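Local coordinates for protein alcohol dehydrogenase (Escherichia coli, PDB 5VM2) that is probably a zinc-containing, NAD(H)- or NADP(H)-dependent alcohol dehydrogenase of unknown specificity, thought to take part in membrane biogenesis, at residues A[166-178]-A[188-200]. Sequence-based numbering, arbitrary orientation.
Sequences VKPGKKIIILGAG and CKCLGATEIAVVD
The first beta-alpha-beta unit of the Rossmann domain pairs strand 171-175 with strand 195-200, parallel and crossing at 17°, while the end of helix 179-190 closes against one face. Main-chain bonds alternate: Ile-172 N to Glu-195 O, Ala-197 N to Ile-172 O, Ile-174 N to Ala-197 O (2.7 Å), Val-199 N to Ile-174 O and Gly-176 N to Val-199 O. Past the strand, Ala-177 N donates to Asp-200 OD1 (3.1 Å, 164° at the hydrogen), using the anti lone pair of that oxygen. CG of Asp-200 stands anti to the backbone N (chi1 -167°), which carries the carboxylate to the glycine-rich turn; OD2 accepts from Leu-202 N. Gly-176 and Gly-178 fit the GxGxxG pattern, and an acidic residue ending the second strand commonly binds the adenosine ribose in NAD-dependent relatives, a role possible here.

On the helix-facing side, the CD1 methyl of Ile-172 reaches Cys-188 SG (3.6 Å) and Ala-193 CB, and Ile-174 CD1 lies alongside Ile-196 CG2 (3.8 Å). Val-166 sets CG1 against Ala-193 CB (3.6 Å) and CG2 against Cys-188 SG, while Leu-191 CD2 packs over Val-166 O. A Schellman motif with Gly-192 at C-prime ends the helix, and Gly-192 O lies against CA, CB and CG of Pro-168. On the other face Leu-175 CD2 rests beside Val-199 CB (3.9 Å); Lys-171, bent at chi3 and chi4, curls NZ back to Glu-195 OE1 in a 3.5 Å salt bridge. Two waters join 169-170 to Thr-194.

Strand 238-243 flanks 171-175, and strand 216-219 flanks 195-200, in the six-stranded parallel sheet. Phe-232 of helix 225-232 covers Ile-173 and Ala-197 and makes a cation-pi contact with Lys-171; Leu-185 of helix 179-190 packs on Ile-174 and Ile-196.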
loop_
_atom_site.group_PDB
_atom_site.type_symbol
_atom_site.label_atom_id
_atom_site.label_comp_id
_atom_site.label_asym_id
_atom_site.label_seq_id
_atom_site.Cartn_x
_atom_site.Cartn_y
_atom_site.Cartn_z
ATOM N N VAL A 166 12.679 11.915 -5.989
ATOM C CA VAL A 166 12.566 11.717 -7.427
ATOM C C VAL A 166 12.388 13.065 -8.110
ATOM O O VAL A 166 11.625 13.926 -7.648
ATOM C CB VAL A 166 11.403 10.763 -7.747
ATOM C CG1 VAL A 166 11.134 10.730 -9.256
ATOM C CG2 VAL A 166 11.708 9.369 -7.226
ATOM N N LYS A 167 13.098 13.252 -9.215
ATOM C CA LYS A 167 13.106 14.515 -9.937
ATOM C C LYS A 167 13.406 14.219 -11.399
ATOM O O LYS A 167 13.942 13.154 -11.721
ATOM C CB LYS A 167 14.155 15.481 -9.364
ATOM C CG LYS A 167 13.753 16.171 -8.066
ATOM C CD LYS A 167 12.985 17.455 -8.326
ATOM C CE LYS A 167 12.398 18.025 -7.043
ATOM N NZ LYS A 167 11.195 17.274 -6.599
ATOM N N PRO A 168 13.063 15.139 -12.304
ATOM C CA PRO A 168 13.542 14.997 -13.686
ATOM C C PRO A 168 15.059 14.892 -13.683
ATOM O O PRO A 168 15.736 15.491 -12.844
ATOM C CB PRO A 168 13.065 16.284 -14.369
ATOM C CG PRO A 168 11.963 16.803 -13.517
ATOM C CD PRO A 168 12.233 16.344 -12.120
ATOM N N GLY A 169 15.592 14.090 -14.602
ATOM C CA GLY A 169 17.018 13.883 -14.699
ATOM C C GLY A 169 17.562 12.760 -13.842
ATOM O O GLY A 169 18.773 12.495 -13.890
ATOM N N LYS A 170 16.719 12.101 -13.053
ATOM C CA LYS A 170 17.127 10.950 -12.261
ATOM C C LYS A 170 16.627 9.684 -12.944
ATOM O O LYS A 170 15.420 9.524 -13.161
ATOM C CB LYS A 170 16.595 11.051 -10.833
ATOM C CG LYS A 170 17.193 12.233 -10.088
ATOM C CD LYS A 170 16.893 12.212 -8.604
ATOM C CE LYS A 170 17.783 13.222 -7.878
ATOM N NZ LYS A 170 17.349 13.463 -6.473
ATOM N N LYS A 171 17.556 8.805 -13.311
ATOM C CA LYS A 171 17.191 7.540 -13.930
ATOM C C LYS A 171 16.794 6.562 -12.838
ATOM O O LYS A 171 17.506 6.421 -11.840
ATOM C CB LYS A 171 18.348 6.977 -14.751
ATOM C CG LYS A 171 18.747 7.843 -15.922
ATOM C CD LYS A 171 19.714 7.110 -16.836
ATOM C CE LYS A 171 19.042 5.927 -17.506
ATOM N NZ LYS A 171 18.083 6.344 -18.568
ATOM N N ILE A 172 15.670 5.877 -13.032
ATOM C CA ILE A 172 15.046 5.092 -11.975
ATOM C C ILE A 172 14.871 3.652 -12.442
ATOM O O ILE A 172 14.486 3.396 -13.589
ATOM C CB ILE A 172 13.701 5.720 -11.557
ATOM C CG1 ILE A 172 13.960 7.097 -10.935
ATOM C CG2 ILE A 172 12.947 4.825 -10.578
ATOM C CD1 ILE A 172 12.764 7.710 -10.288
ATOM N N ILE A 173 15.182 2.715 -11.547
ATOM C CA ILE A 173 14.911 1.296 -11.738
ATOM C C ILE A 173 13.983 0.858 -10.619
ATOM O O ILE A 173 14.283 1.072 -9.439
ATOM C CB ILE A 173 16.192 0.452 -11.729
ATOM C CG1 ILE A 173 17.105 0.837 -12.894
ATOM C CG2 ILE A 173 15.836 -1.026 -11.796
ATOM C CD1 ILE A 173 18.455 0.153 -12.856
ATOM N N ILE A 174 12.862 0.253 -10.984
ATOM C CA ILE A 174 11.909 -0.287 -10.027
ATOM C C ILE A 174 11.942 -1.805 -10.140
ATOM O O ILE A 174 11.611 -2.367 -11.193
ATOM C CB ILE A 174 10.500 0.266 -10.273
ATOM C CG1 ILE A 174 10.499 1.776 -10.000
ATOM C CG2 ILE A 174 9.483 -0.449 -9.397
ATOM C CD1 ILE A 174 9.224 2.446 -10.344
ATOM N N LEU A 175 12.363 -2.468 -9.066
ATOM C CA LEU A 175 12.394 -3.925 -9.017
ATOM C C LEU A 175 11.054 -4.407 -8.472
ATOM O O LEU A 175 10.767 -4.262 -7.278
ATOM C CB LEU A 175 13.557 -4.414 -8.159
ATOM C CG LEU A 175 14.953 -3.956 -8.598
ATOM C CD1 LEU A 175 16.015 -4.521 -7.663
ATOM C CD2 LEU A 175 15.238 -4.349 -10.039
ATOM N N GLY A 176 10.223 -4.955 -9.353
ATOM C CA GLY A 176 8.908 -5.412 -8.956
ATOM C C GLY A 176 7.809 -4.614 -9.621
ATOM O O GLY A 176 7.787 -3.382 -9.542
ATOM N N ALA A 177 6.902 -5.309 -10.297
ATOM C CA ALA A 177 5.754 -4.691 -10.946
ATOM C C ALA A 177 4.448 -5.244 -10.383
ATOM O O ALA A 177 3.436 -5.312 -11.088
ATOM C CB ALA A 177 5.820 -4.878 -12.461
ATOM N N GLY A 178 4.471 -5.668 -9.122
ATOM C CA GLY A 178 3.251 -5.896 -8.384
ATOM C C GLY A 178 2.613 -4.565 -8.022
ATOM O O GLY A 178 3.012 -3.497 -8.489
ATOM N N CYS A 188 6.705 8.001 -9.297
ATOM C CA CYS A 188 7.897 8.545 -9.945
ATOM C C CYS A 188 7.526 9.404 -11.147
ATOM O O CYS A 188 8.142 10.451 -11.383
ATOM C CB CYS A 188 8.840 7.417 -10.360
ATOM S SG CYS A 188 9.623 6.571 -8.968
ATOM N N LYS A 189 6.516 8.983 -11.913
ATOM C CA LYS A 189 6.059 9.796 -13.037
ATOM C C LYS A 189 5.504 11.132 -12.562
ATOM O O LYS A 189 5.783 12.181 -13.158
ATOM C CB LYS A 189 4.989 9.045 -13.832
ATOM C CG LYS A 189 5.483 7.795 -14.531
ATOM C CD LYS A 189 4.906 7.698 -15.938
ATOM C CE LYS A 189 3.408 7.429 -15.906
ATOM N NZ LYS A 189 2.676 8.148 -16.990
ATOM N N CYS A 190 4.713 11.119 -11.487
ATOM C CA CYS A 190 4.130 12.356 -10.982
ATOM C C CYS A 190 5.198 13.318 -10.484
ATOM O O CYS A 190 4.990 14.533 -10.509
ATOM C CB CYS A 190 3.136 12.047 -9.865
ATOM S SG CYS A 190 1.633 11.242 -10.455
ATOM N N LEU A 191 6.338 12.801 -10.034
ATOM C CA LEU A 191 7.447 13.636 -9.592
ATOM C C LEU A 191 8.387 14.016 -10.731
ATOM O O LEU A 191 9.436 14.620 -10.481
ATOM C CB LEU A 191 8.224 12.933 -8.473
ATOM C CG LEU A 191 7.717 13.224 -7.057
ATOM C CD1 LEU A 191 6.399 12.507 -6.789
ATOM C CD2 LEU A 191 8.757 12.826 -6.029
ATOM N N GLY A 192 8.037 13.686 -11.971
ATOM C CA GLY A 192 8.731 14.216 -13.129
ATOM C C GLY A 192 9.829 13.351 -13.708
ATOM O O GLY A 192 10.461 13.766 -14.686
ATOM N N ALA A 193 10.086 12.174 -13.143
ATOM C CA ALA A 193 11.092 11.294 -13.725
ATOM C C ALA A 193 10.647 10.852 -15.113
ATOM O O ALA A 193 9.470 10.565 -15.339
ATOM C CB ALA A 193 11.323 10.077 -12.827
ATOM N N THR A 194 11.599 10.809 -16.050
ATOM C CA THR A 194 11.312 10.486 -17.441
ATOM C C THR A 194 11.928 9.174 -17.909
ATOM O O THR A 194 11.555 8.685 -18.983
ATOM C CB THR A 194 11.805 11.610 -18.364
ATOM O OG1 THR A 194 13.227 11.736 -18.244
ATOM C CG2 THR A 194 11.145 12.939 -18.001
ATOM N N GLU A 195 12.865 8.602 -17.154
ATOM C CA GLU A 195 13.532 7.353 -17.526
ATOM C C GLU A 195 13.335 6.382 -16.371
ATOM O O GLU A 195 14.001 6.493 -15.336
ATOM C CB GLU A 195 15.013 7.575 -17.835
ATOM C CG GLU A 195 15.286 8.615 -18.909
ATOM C CD GLU A 195 15.038 8.089 -20.307
ATOM O OE1 GLU A 195 15.288 6.887 -20.545
ATOM O OE2 GLU A 195 14.586 8.875 -21.165
ATOM N N ILE A 196 12.404 5.445 -16.539
ATOM C CA ILE A 196 12.027 4.499 -15.498
ATOM C C ILE A 196 12.041 3.105 -16.098
ATOM O O ILE A 196 11.238 2.807 -16.987
ATOM C CB ILE A 196 10.634 4.798 -14.914
ATOM C CG1 ILE A 196 10.479 6.284 -14.582
ATOM C CG2 ILE A 196 10.388 3.948 -13.686
ATOM C CD1 ILE A 196 9.087 6.639 -14.077
ATOM N N ALA A 197 12.918 2.247 -15.593
ATOM C CA ALA A 197 12.936 0.839 -15.963
ATOM C C ALA A 197 12.247 0.033 -14.872
ATOM O O ALA A 197 12.444 0.291 -13.682
ATOM C CB ALA A 197 14.367 0.339 -16.170
ATOM N N VAL A 198 11.416 -0.925 -15.278
ATOM C CA VAL A 198 10.669 -1.763 -14.347
ATOM C C VAL A 198 10.992 -3.221 -14.642
ATOM O O VAL A 198 10.909 -3.660 -15.796
ATOM C CB VAL A 198 9.153 -1.511 -14.441
ATOM C CG1 VAL A 198 8.402 -2.495 -13.559
ATOM C CG2 VAL A 198 8.827 -0.077 -14.049
ATOM N N VAL A 199 11.347 -3.965 -13.598
ATOM C CA VAL A 199 11.805 -5.344 -13.700
ATOM C C VAL A 199 10.824 -6.239 -12.957
ATOM O O VAL A 199 10.494 -5.972 -11.796
ATOM C CB VAL A 199 13.220 -5.509 -13.114
ATOM C CG1 VAL A 199 13.701 -6.941 -13.270
ATOM C CG2 VAL A 199 14.190 -4.525 -13.759
ATOM N N ASP A 200 10.374 -7.303 -13.617
ATOM C CA ASP A 200 9.598 -8.344 -12.953
ATOM C C ASP A 200 9.812 -9.648 -13.716
ATOM O O ASP A 200 10.662 -9.731 -14.607
ATOM C CB ASP A 200 8.115 -7.963 -12.860
ATOM C CG ASP A 200 7.342 -8.864 -11.912
ATOM O OD1 ASP A 200 6.808 -8.359 -10.903
ATOM O OD2 ASP A 200 7.284 -10.084 -12.169
HETATM O O HOH W 1 14.506 13.946 -17.012
HETATM O O HOH W 2 14.207 10.618 -15.318
#